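PDB 1T6C: exopolyphosphatase, which probably hydrolyses phosphoanhydride bonds of polyphosphate or guanosine pentaphosphate, as a calcium-binding member of the Ppx/GppA phosphatase family with an actin-like fold. Local coordinates for residues E115-P119 with E120-R124; T176-Q180 with D181-E185; L282-L285 with E286-K290. One frame throughout, in Å; residues are numbered along the deposited sequence. Where two conformers were deposited one is given.

Overall arrangement
The three contacts are local and follow one another along the chain. Contact 1 is partly buried and begins a helix: the chain leaves strand 114-116 and enters helix 119-133, close to the calcium site. Contact 3 is buried and ends one, at the last turns of helix 274-288. Contact 2 lies at the surface, in the turn between helices 170-177 and 185-199, about 22 Å from contact 3 centre to centre. Contacts 2 and 3 share helices 185-199 and 274-288, the latter touching F178 and P183 through L275. A capping bond and water bridges mark contact 1, proline on phenylalanine marks contact 2, and backbone bonds with a salt bridge mark contact 3.

Contact 1: residues E115-P119 with E120-R124; sequences EVITP and EQEGR
T118 turns its hydroxyl back over the start of the helix to meet Q121. With chi1 at 60°, OG1 is tucked between the two backbone arms of its own residue, 3.0 Å from Q121 N, from which it accepts a capping bond. E120, bent at chi2, brings its OE1 to 3.4 Å from T118 CB. The side chains of P119 and E120 lie side by side, pointing the same way.

I117 crosses both Q121 and E122 at about a right angle. Its CD1 packs on the CG of E122 at 3.6 Å, while its CB faces the CG of Q121. Beyond CG the Q121 chain bends away. In one of its two conformers Q121 OE1 accepts from R124 NH1 at 3.0 Å, 18° out of the guanidinium plane, and NE2 donates to a water that in turn donates to E115 OE1, an oxygen also held by K86. A second water donates to both I117 O and E122 OE2, tying E122 to the loop.

The first helical bonds follow, E122 N to T118 O and G123 N to P119 O. P119 lies close to the calcium ligands S149 and E151, and the side chain of E122 is about 5 Å from the calcium ion. This is a threonine N-cap with proline at the first helical position, where a strand leads into a helix beside the metal site.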
ATOM      1  N   GLU A 115      -0.263 -17.173  -3.145  1.00 12.63           N
ATOM      2  CA  GLU A 115      -0.443 -17.271  -1.714  1.00 13.48           C
ATOM      3  C   GLU A 115      -1.354 -16.162  -1.222  1.00 13.93           C
ATOM      4  O   GLU A 115      -1.093 -15.009  -1.471  1.00 12.47           O
ATOM      5  CB  GLU A 115       0.889 -17.145  -0.996  1.00 13.44           C
ATOM      6  CG  GLU A 115       0.701 -17.387   0.491  1.00 15.85           C
ATOM      7  CD  GLU A 115       1.945 -17.151   1.307  1.00 19.43           C
ATOM      8  OE1 GLU A 115       2.979 -16.666   0.770  1.00 22.57           O
ATOM      9  OE2 GLU A 115       1.851 -17.430   2.524  1.00 21.12           O
ATOM     10  N   VAL A 116      -2.431 -16.533  -0.529  1.00 14.85           N
ATOM     11  CA  VAL A 116      -3.274 -15.569   0.167  1.00 15.06           C
ATOM     12  C   VAL A 116      -2.550 -15.153   1.428  1.00 13.86           C
ATOM     13  O   VAL A 116      -2.195 -15.980   2.256  1.00 15.28           O
ATOM     14  CB  VAL A 116      -4.675 -16.134   0.502  1.00 17.07           C
ATOM     15  CG1 VAL A 116      -5.490 -15.115   1.253  1.00 17.20           C
ATOM     16  CG2 VAL A 116      -5.368 -16.522  -0.748  1.00 18.89           C
ATOM     17  N   ILE A 117      -2.254 -13.867   1.537  1.00 12.40           N
ATOM     18  CA  ILE A 117      -1.516 -13.360   2.674  1.00 12.49           C
ATOM     19  C   ILE A 117      -2.386 -12.434   3.529  1.00 11.78           C
ATOM     20  O   ILE A 117      -3.366 -11.841   3.045  1.00 12.11           O
ATOM     21  CB  ILE A 117      -0.201 -12.656   2.276  1.00 11.84           C
ATOM     22  CG1 ILE A 117      -0.460 -11.431   1.396  1.00 12.04           C
ATOM     23  CG2 ILE A 117       0.739 -13.644   1.553  1.00 12.89           C
ATOM     24  CD1 ILE A 117       0.815 -10.578   1.168  1.00 10.89           C
ATOM     25  N   THR A 118      -2.045 -12.361   4.817  1.00 11.43           N
ATOM     26  CA  THR A 118      -2.758 -11.506   5.753  1.00 11.38           C
ATOM     27  C   THR A 118      -2.285 -10.053   5.609  1.00 11.62           C
ATOM     28  O   THR A 118      -1.232  -9.813   5.040  1.00 10.45           O
ATOM     29  CB  THR A 118      -2.500 -11.928   7.171  1.00 12.29           C
ATOM     30  OG1 THR A 118      -1.089 -11.832   7.435  1.00 11.46           O
ATOM     31  CG2 THR A 118      -2.867 -13.383   7.390  1.00 13.23           C
ATOM     32  N   PRO A 119      -3.067  -9.103   6.105  1.00 12.45           N
ATOM     33  CA  PRO A 119      -2.645  -7.696   6.131  1.00 12.63           C
ATOM     34  C   PRO A 119      -1.360  -7.521   6.912  1.00 12.00           C
ATOM     35  O   PRO A 119      -0.503  -6.718   6.564  1.00 12.88           O
ATOM     36  CB  PRO A 119      -3.853  -6.993   6.769  1.00 13.70           C
ATOM     37  CG  PRO A 119      -4.976  -7.889   6.444  1.00 15.49           C
ATOM     38  CD  PRO A 119      -4.445  -9.245   6.603  1.00 11.96           C
ATOM     39  N   GLU A 120      -1.190  -8.308   7.970  1.00 12.12           N
ATOM     40  CA  GLU A 120       0.051  -8.285   8.739  1.00 11.78           C
ATOM     41  C   GLU A 120       1.238  -8.686   7.868  1.00 11.61           C
ATOM     42  O   GLU A 120       2.296  -8.050   7.899  1.00 10.75           O
ATOM     43  CB  GLU A 120      -0.050  -9.203   9.948  1.00 12.29           C
ATOM     44  CG  GLU A 120      -1.033  -8.724  11.004  1.00 14.95           C
ATOM     45  CD  GLU A 120      -2.503  -9.089  10.769  1.00 18.19           C
ATOM     46  OE1 GLU A 120      -2.854  -9.783   9.780  1.00 17.26           O
ATOM     47  OE2 GLU A 120      -3.366  -8.659  11.606  1.00 18.42           O
ATOM     48  N   GLN A 121       1.084  -9.745   7.092  1.00 10.89           N
ATOM     49  CA  GLN A 121       2.132 -10.224   6.199  1.00 10.70           C
ATOM     50  C   GLN A 121       2.416  -9.205   5.111  1.00 10.43           C
ATOM     51  O   GLN A 121       3.554  -9.024   4.747  1.00 10.99           O
ATOM     52  CB  GLN A 121       1.712 -11.569   5.560  1.00 11.41           C
ATOM     53  CG  GLN A 121       2.788 -12.220   4.749  1.00 11.83           C
ATOM     54  CD  GLN A 121       3.895 -12.900   5.579  0.70 17.38           C
ATOM     55  OE1 GLN A 121       4.091 -12.593   6.758  0.70 16.03           O
ATOM     56  NE2 GLN A 121       4.604 -13.852   4.951  0.70 19.24           N
ATOM     57  N   GLU A 122       1.386  -8.531   4.594  1.00 10.28           N
ATOM     58  CA  GLU A 122       1.607  -7.418   3.659  1.00 10.73           C
ATOM     59  C   GLU A 122       2.527  -6.392   4.304  1.00 10.37           C
ATOM     60  O   GLU A 122       3.451  -5.864   3.681  1.00 10.95           O
ATOM     61  CB  GLU A 122       0.306  -6.714   3.269  1.00 10.30           C
ATOM     62  CG  GLU A 122      -0.622  -7.521   2.419  1.00 11.23           C
ATOM     63  CD  GLU A 122      -1.807  -6.678   1.974  1.00 15.97           C
ATOM     64  OE1 GLU A 122      -1.615  -5.465   1.707  1.00 16.22           O
ATOM     65  OE2 GLU A 122      -2.924  -7.228   1.891  1.00 25.06           O
ATOM     66  N   GLY A 123       2.264  -6.110   5.572  1.00 10.97           N
ATOM     67  CA  GLY A 123       3.088  -5.195   6.348  1.00  9.94           C
ATOM     68  C   GLY A 123       4.541  -5.643   6.474  1.00 10.04           C
ATOM     69  O   GLY A 123       5.486  -4.838   6.321  1.00 10.98           O
ATOM     70  N   ARG A 124       4.727  -6.924   6.721  1.00 10.16           N
ATOM     71  CA  ARG A 124       6.074  -7.490   6.791  1.00 10.22           C
ATOM     72  C   ARG A 124       6.845  -7.309   5.464  1.00 10.91           C
ATOM     73  O   ARG A 124       8.003  -6.941   5.455  1.00 11.50           O
ATOM     74  CB  ARG A 124       6.058  -8.979   7.211  1.00 11.01           C
ATOM     75  CG  ARG A 124       5.511  -9.237   8.620  1.00 12.22           C
ATOM     76  CD  ARG A 124       5.498 -10.707   9.053  1.00 15.61           C
ATOM     77  NE  ARG A 124       4.697 -10.890  10.278  1.00 16.37           N
ATOM     78  CZ  ARG A 124       3.440 -11.347  10.340  1.00 17.93           C
ATOM     79  NH1 ARG A 124       2.770 -11.743   9.255  1.00 17.57           N
ATOM     80  NH2 ARG A 124       2.821 -11.395  11.514  1.00 20.67           N
TER
HETATM   81  O   HOH W   1       4.375 -14.926   2.179  1.00 22.18           O
HETATM   82  O   HOH W   2      -4.105  -9.169   2.950  1.00 17.01           O

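Contact 2: residues T176-Q180 with D181-E185; sequences TFFKQ and DPPTE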
ATOM      1  N   THR A 176     -18.277   6.857   7.351  1.00 10.83           N
ATOM      2  CA  THR A 176     -18.731   6.795   8.728  1.00 11.03           C
ATOM      3  C   THR A 176     -18.827   8.171   9.347  1.00 11.26           C
ATOM      4  O   THR A 176     -19.828   8.507  10.004  1.00 12.04           O
ATOM      5  CB  THR A 176     -17.750   5.927   9.558  1.00 10.77           C
ATOM      6  OG1 THR A 176     -17.843   4.543   9.159  1.00 10.62           O
ATOM      7  CG2 THR A 176     -18.086   6.005  11.034  1.00 12.06           C
ATOM      8  N   PHE A 177     -17.764   8.960   9.187  1.00 10.96           N
ATOM      9  CA  PHE A 177     -17.666  10.243   9.900  1.00 10.11           C
ATOM     10  C   PHE A 177     -18.065  11.463   9.079  1.00 11.20           C
ATOM     11  O   PHE A 177     -18.579  12.432   9.640  1.00 12.65           O
ATOM     12  CB  PHE A 177     -16.229  10.429  10.406  1.00 10.82           C
ATOM     13  CG  PHE A 177     -15.852   9.447  11.464  1.00  8.45           C
ATOM     14  CD1 PHE A 177     -16.467   9.503  12.707  1.00 10.38           C
ATOM     15  CD2 PHE A 177     -14.879   8.477  11.241  1.00  8.44           C
ATOM     16  CE1 PHE A 177     -16.167   8.575  13.687  1.00 10.72           C
ATOM     17  CE2 PHE A 177     -14.592   7.562  12.209  1.00  9.73           C
ATOM     18  CZ  PHE A 177     -15.233   7.613  13.444  1.00 10.86           C
ATOM     19  N   PHE A 178     -17.763  11.437   7.789  1.00 10.36           N
ATOM     20  CA  PHE A 178     -17.867  12.622   6.941  1.00 11.59           C
ATOM     21  C   PHE A 178     -19.179  12.572   6.190  1.00 12.92           C
ATOM     22  O   PHE A 178     -19.226  12.258   5.008  1.00 14.98           O
ATOM     23  CB  PHE A 178     -16.671  12.767   6.005  1.00 11.45           C
ATOM     24  CG  PHE A 178     -15.317  12.836   6.695  1.00  9.29           C
ATOM     25  CD1 PHE A 178     -15.174  13.139   8.054  1.00 10.16           C
ATOM     26  CD2 PHE A 178     -14.153  12.641   5.948  1.00  9.15           C
ATOM     27  CE1 PHE A 178     -13.921  13.210   8.634  1.00  9.20           C
ATOM     28  CE2 PHE A 178     -12.870  12.733   6.554  1.00 10.07           C
ATOM     29  CZ  PHE A 178     -12.772  13.023   7.875  1.00 10.55           C
ATOM     30  N   LYS A 179     -20.252  12.925   6.888  1.00 13.38           N
ATOM     31  CA  LYS A 179     -21.564  12.911   6.253  1.00 13.81           C
ATOM     32  C   LYS A 179     -21.733  14.088   5.285  1.00 15.11           C
ATOM     33  O   LYS A 179     -22.489  13.961   4.327  1.00 16.44           O
ATOM     34  CB  LYS A 179     -22.706  12.902   7.268  1.00 14.80           C
ATOM     35  CG  LYS A 179     -22.594  11.843   8.373  1.00 15.94           C
ATOM     36  CD  LYS A 179     -22.606  10.458   7.822  1.00 15.62           C
ATOM     37  CE  LYS A 179     -22.624   9.424   8.944  1.00 15.73           C
ATOM     38  NZ  LYS A 179     -22.504   8.033   8.408  1.00 14.98           N
ATOM     39  N   GLN A 180     -21.034  15.197   5.539  1.00 13.68           N
ATOM     40  CA  GLN A 180     -20.957  16.316   4.585  1.00 14.40           C
ATOM     41  C   GLN A 180     -19.677  16.241   3.761  1.00 13.48           C
ATOM     42  O   GLN A 180     -18.683  15.639   4.179  1.00 12.61           O
ATOM     43  CB  GLN A 180     -21.028  17.642   5.324  0.66 14.47           C
ATOM     44  CG  GLN A 180     -22.300  17.801   6.139  0.66 19.20           C
ATOM     45  CD  GLN A 180     -23.328  18.607   5.417  0.66 23.92           C
ATOM     46  OE1 GLN A 180     -24.014  18.101   4.527  0.66 26.43           O
ATOM     47  NE2 GLN A 180     -23.425  19.885   5.770  0.66 26.38           N
ATOM     48  N   ASP A 181     -19.711  16.871   2.592  1.00 13.29           N
ATOM     49  CA  ASP A 181     -18.559  16.907   1.706  1.00 12.67           C
ATOM     50  C   ASP A 181     -18.216  18.346   1.358  1.00 12.45           C
ATOM     51  O   ASP A 181     -18.915  18.950   0.546  1.00 13.26           O
ATOM     52  CB  ASP A 181     -18.884  16.110   0.455  1.00 12.81           C
ATOM     53  CG  ASP A 181     -17.745  16.052  -0.517  1.00 15.02           C
ATOM     54  OD1 ASP A 181     -16.634  16.575  -0.239  1.00 13.10           O
ATOM     55  OD2 ASP A 181     -17.868  15.447  -1.596  1.00 16.70           O
ATOM     56  N   PRO A 182     -17.183  18.931   1.972  1.00 11.73           N
ATOM     57  CA  PRO A 182     -16.306  18.278   2.944  1.00 11.74           C
ATOM     58  C   PRO A 182     -16.937  18.243   4.335  1.00 11.26           C
ATOM     59  O   PRO A 182     -17.999  18.869   4.561  1.00 11.42           O
ATOM     60  CB  PRO A 182     -15.089  19.193   2.956  1.00 11.70           C
ATOM     61  CG  PRO A 182     -15.643  20.529   2.644  1.00 12.56           C
ATOM     62  CD  PRO A 182     -16.832  20.353   1.769  1.00 11.78           C
ATOM     63  N   PRO A 183     -16.333  17.507   5.267  1.00 11.22           N
ATOM     64  CA  PRO A 183     -16.949  17.321   6.582  1.00 10.91           C
ATOM     65  C   PRO A 183     -17.053  18.614   7.377  1.00 11.64           C
ATOM     66  O   PRO A 183     -16.314  19.566   7.156  1.00 12.47           O
ATOM     67  CB  PRO A 183     -16.044  16.302   7.266  1.00 11.21           C
ATOM     68  CG  PRO A 183     -14.742  16.378   6.528  1.00 11.89           C
ATOM     69  CD  PRO A 183     -15.089  16.723   5.134  1.00 10.47           C
ATOM     70  N   THR A 184     -17.991  18.633   8.308  1.00 12.24           N
ATOM     71  CA  THR A 184     -18.076  19.731   9.252  1.00 12.50           C
ATOM     72  C   THR A 184     -16.958  19.599  10.256  1.00 12.92           C
ATOM     73  O   THR A 184     -16.353  18.534  10.391  1.00 12.66           O
ATOM     74  CB  THR A 184     -19.425  19.734   9.992  1.00 12.54           C
ATOM     75  OG1 THR A 184     -19.527  18.582  10.834  1.00 13.55           O
ATOM     76  CG2 THR A 184     -20.605  19.645   9.060  1.00 15.33           C
ATOM     77  N   GLU A 185     -16.695  20.666  11.004  1.00 13.68           N
ATOM     78  CA  GLU A 185     -15.680  20.618  12.023  1.00 14.66           C
ATOM     79  C   GLU A 185     -15.995  19.592  13.072  1.00 13.40           C
ATOM     80  O   GLU A 185     -15.097  18.913  13.567  1.00 12.22           O
ATOM     81  CB  GLU A 185     -15.467  21.982  12.700  1.00 16.69           C
ATOM     82  CG  GLU A 185     -14.459  22.847  11.964  1.00 23.70           C
ATOM     83  CD  GLU A 185     -13.018  22.313  12.091  1.00 30.07           C
ATOM     84  OE1 GLU A 185     -12.458  21.811  11.094  1.00 35.49           O
ATOM     85  OE2 GLU A 185     -12.435  22.371  13.205  1.00 37.14           O
TER
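P183 lies over one face of the F178 ring, an apolar contact across the turn. The CG of P183 stands 3.6 Å from the ring centroid and 13° off the ring normal, a CH-pi contact over the face. Its CB comes in beside CG, 3.4 Å from F178 CD1. F178 CG is anti to its carbonyl carbon (chi1 -58°), which turns the ring beneath the proline. L275 of helix 274-288 touches both residues, and the F178 ring also meets that of F191. A second apolar touch joins Q180 CG and T184 CG2 at 3.8 Å in one of the two Q180 conformers, the side chains crossing obliquely.

The segment is a helix-to-helix connection. F178 is the first residue to leave helix 170-177, and T184 is the N-cap of helix 185-199; the return bond from T184 N to E187 OE1 is that of a capping box. The peptide bond before P182 is cis, consistent with the chain folding back so that P183 reaches F178.

No hydrogen bond joins residues 176-180 to 181-185. Q180 O lies 3.2 Å from P183 N, which has no hydrogen to give. Q180 O also makes a bent CA-H...O contact, 3.4 Å from P183 CA.

Most of the polar partners lie outside the turn. E187 OE1 also accepts from Q180 N, bridging the two arms of the turn. D181 OD2 is hydrogen-bonded to S256 OG. K179 NZ bonds to E175 O and, weakly, to T176 O.

Contact 3: residues L282-L285 with E286-K290; sequences LKTL and EIFEK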
ATOM      1  N   LEU A 282      -1.527  12.305  10.297  1.00 10.47           N
ATOM      2  CA  LEU A 282      -1.394  13.468  11.211  1.00 10.99           C
ATOM      3  C   LEU A 282      -1.543  12.967  12.652  1.00 11.82           C
ATOM      4  O   LEU A 282      -0.692  13.242  13.526  1.00 12.14           O
ATOM      5  CB  LEU A 282      -2.454  14.520  10.855  1.00 11.88           C
ATOM      6  CG  LEU A 282      -2.374  15.805  11.671  1.00 13.26           C
ATOM      7  CD1 LEU A 282      -1.107  16.581  11.279  1.00 16.62           C
ATOM      8  CD2 LEU A 282      -3.660  16.591  11.416  1.00 15.66           C
ATOM      9  N   LYS A 283      -2.620  12.226  12.927  1.00 10.85           N
ATOM     10  CA  LYS A 283      -2.842  11.669  14.255  1.00 11.09           C
ATOM     11  C   LYS A 283      -1.741  10.682  14.663  1.00 11.52           C
ATOM     12  O   LYS A 283      -1.361  10.619  15.828  1.00 12.00           O
ATOM     13  CB  LYS A 283      -4.269  11.082  14.400  1.00 12.61           C
ATOM     14  CG  LYS A 283      -4.623  10.561  15.791  1.00 15.83           C
ATOM     15  CD  LYS A 283      -4.608  11.613  16.909  1.00 20.35           C
ATOM     16  CE  LYS A 283      -5.735  12.625  16.789  1.00 21.61           C
ATOM     17  NZ  LYS A 283      -5.803  13.472  18.063  1.00 22.47           N
ATOM     18  N   THR A 284      -1.190   9.938  13.711  1.00 11.00           N
ATOM     19  CA  THR A 284      -0.106   9.008  14.007  1.00 10.53           C
ATOM     20  C   THR A 284       1.096   9.781  14.573  1.00 10.30           C
ATOM     21  O   THR A 284       1.659   9.403  15.597  1.00 11.61           O
ATOM     22  CB  THR A 284       0.312   8.241  12.742  1.00 11.54           C
ATOM     23  OG1 THR A 284      -0.724   7.294  12.403  1.00 12.45           O
ATOM     24  CG2 THR A 284       1.554   7.419  12.980  1.00 13.55           C
ATOM     25  N   LEU A 285       1.494  10.843  13.897  1.00 11.06           N
ATOM     26  CA  LEU A 285       2.621  11.650  14.383  1.00 10.53           C
ATOM     27  C   LEU A 285       2.340  12.238  15.781  1.00 12.22           C
ATOM     28  O   LEU A 285       3.220  12.205  16.657  1.00 13.05           O
ATOM     29  CB  LEU A 285       2.982  12.758  13.405  1.00 11.31           C
ATOM     30  CG  LEU A 285       3.668  12.268  12.132  1.00 11.79           C
ATOM     31  CD1 LEU A 285       4.026  13.452  11.264  1.00 14.68           C
ATOM     32  CD2 LEU A 285       4.901  11.457  12.415  1.00 14.22           C
ATOM     33  N   GLU A 286       1.128  12.721  15.997  1.00 12.62           N
ATOM     34  CA  GLU A 286       0.758  13.265  17.321  1.00 12.65           C
ATOM     35  C   GLU A 286       0.863  12.192  18.410  1.00 13.84           C
ATOM     36  O   GLU A 286       1.469  12.383  19.485  1.00 14.30           O
ATOM     37  CB  GLU A 286      -0.652  13.862  17.268  1.00 12.82           C
ATOM     38  CG  GLU A 286      -1.096  14.474  18.587  1.00 16.10           C
ATOM     39  CD  GLU A 286      -2.530  14.955  18.631  1.00 21.50           C
ATOM     40  OE1 GLU A 286      -3.247  14.896  17.631  1.00 21.46           O
ATOM     41  OE2 GLU A 286      -2.939  15.409  19.721  1.00 27.50           O
ATOM     42  N   ILE A 287       0.263  11.048  18.165  1.00 13.24           N
ATOM     43  CA  ILE A 287       0.221   9.994  19.167  1.00 14.57           C
ATOM     44  C   ILE A 287       1.592   9.427  19.458  1.00 14.20           C
ATOM     45  O   ILE A 287       1.903   9.143  20.604  1.00 15.44           O
ATOM     46  CB  ILE A 287      -0.735   8.873  18.716  1.00 16.32           C
ATOM     47  CG1 ILE A 287      -2.163   9.401  18.623  1.00 18.58           C
ATOM     48  CG2 ILE A 287      -0.606   7.634  19.616  1.00 18.60           C
ATOM     49  CD1 ILE A 287      -2.820   9.605  19.898  1.00 24.00           C
ATOM     50  N   PHE A 288       2.412   9.236  18.429  1.00 14.05           N
ATOM     51  CA  PHE A 288       3.754   8.708  18.618  1.00 13.99           C
ATOM     52  C   PHE A 288       4.733   9.772  19.121  1.00 14.70           C
ATOM     53  O   PHE A 288       5.893   9.481  19.361  1.00 14.85           O
ATOM     54  CB  PHE A 288       4.268   8.134  17.313  1.00 14.00           C
ATOM     55  CG  PHE A 288       3.799   6.754  17.037  1.00 16.23           C
ATOM     56  CD1 PHE A 288       2.496   6.517  16.596  1.00 16.91           C
ATOM     57  CD2 PHE A 288       4.650   5.681  17.217  1.00 17.01           C
ATOM     58  CE1 PHE A 288       2.051   5.203  16.316  1.00 16.68           C
ATOM     59  CE2 PHE A 288       4.214   4.393  16.932  1.00 18.77           C
ATOM     60  CZ  PHE A 288       2.925   4.167  16.487  1.00 16.73           C
ATOM     61  N   GLU A 289       4.261  11.004  19.210  1.00 14.36           N
ATOM     62  CA  GLU A 289       5.055  12.149  19.651  1.00 15.09           C
ATOM     63  C   GLU A 289       6.295  12.361  18.781  1.00 15.48           C
ATOM     64  O   GLU A 289       7.398  12.590  19.273  1.00 15.81           O
ATOM     65  CB  GLU A 289       5.369  12.015  21.138  1.00 15.59           C
ATOM     66  CG  GLU A 289       4.140  11.957  22.033  1.00 17.61           C
ATOM     67  CD  GLU A 289       4.551  11.789  23.487  1.00 22.93           C
ATOM     68  OE1 GLU A 289       5.073  12.765  24.048  1.00 21.93           O
ATOM     69  OE2 GLU A 289       4.383  10.680  24.049  1.00 26.82           O
ATOM     70  N   LYS A 290       6.102  12.254  17.449  1.00 15.05           N
ATOM     71  CA  LYS A 290       7.181  12.443  16.496  1.00 14.98           C
ATOM     72  C   LYS A 290       6.883  13.620  15.593  1.00 14.91           C
ATOM     73  O   LYS A 290       5.754  13.828  15.167  1.00 15.83           O
ATOM     74  CB  LYS A 290       7.407  11.161  15.671  0.60 15.36           C
ATOM     75  CG  LYS A 290       7.737   9.941  16.522  0.60 16.61           C
ATOM     76  CD  LYS A 290       9.227   9.952  16.959  0.60 18.46           C
ATOM     77  CE  LYS A 290      10.143   9.616  15.768  0.60 20.60           C
ATOM     78  NZ  LYS A 290      11.130  10.681  15.413  0.60 23.68           N
TER
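K283 reaches along the helix to both E286 and I287. Its CB leads away from the next turn, and CG lies anti to the backbone N (chi1 -176°), 3.9 Å from the CG1 of I287. Bends at chi2 and chi3 then curl the chain back. CD touches the same CG1 at 3.7 Å, and CE passes 3.5 Å from the OE1 of E286. At the tip, NZ makes a salt bridge to E286 OE1 at 3.0 Å. The ammonium comes from above the carboxylate plane, 48° out of it. NZ has a second acid partner in E196 of helix 185-199. Cutting this side chain back to an alanine is likely to leave E286 and E196 without their shared counter-charge and to open a gap beside I287.

The backbone bonds of the helix run from E286 N, I287 N and F288 N to the carbonyl oxygens four residues earlier. T284 lies alongside F288, with T284 CG2 3.8 Å from F288 CD1 and T284 O at the ring edge.

The helix ends in a Schellman motif at E289, which has positive phi. K290 N donates to L285 O at 3.0 Å, and E289 N to E286 O. K283 thus packs its methylenes on a buried isoleucine while its charge is paired with two acids, E286 and E196, a setting likely to keep the lysine protonated and to link this helix with helix 185-199.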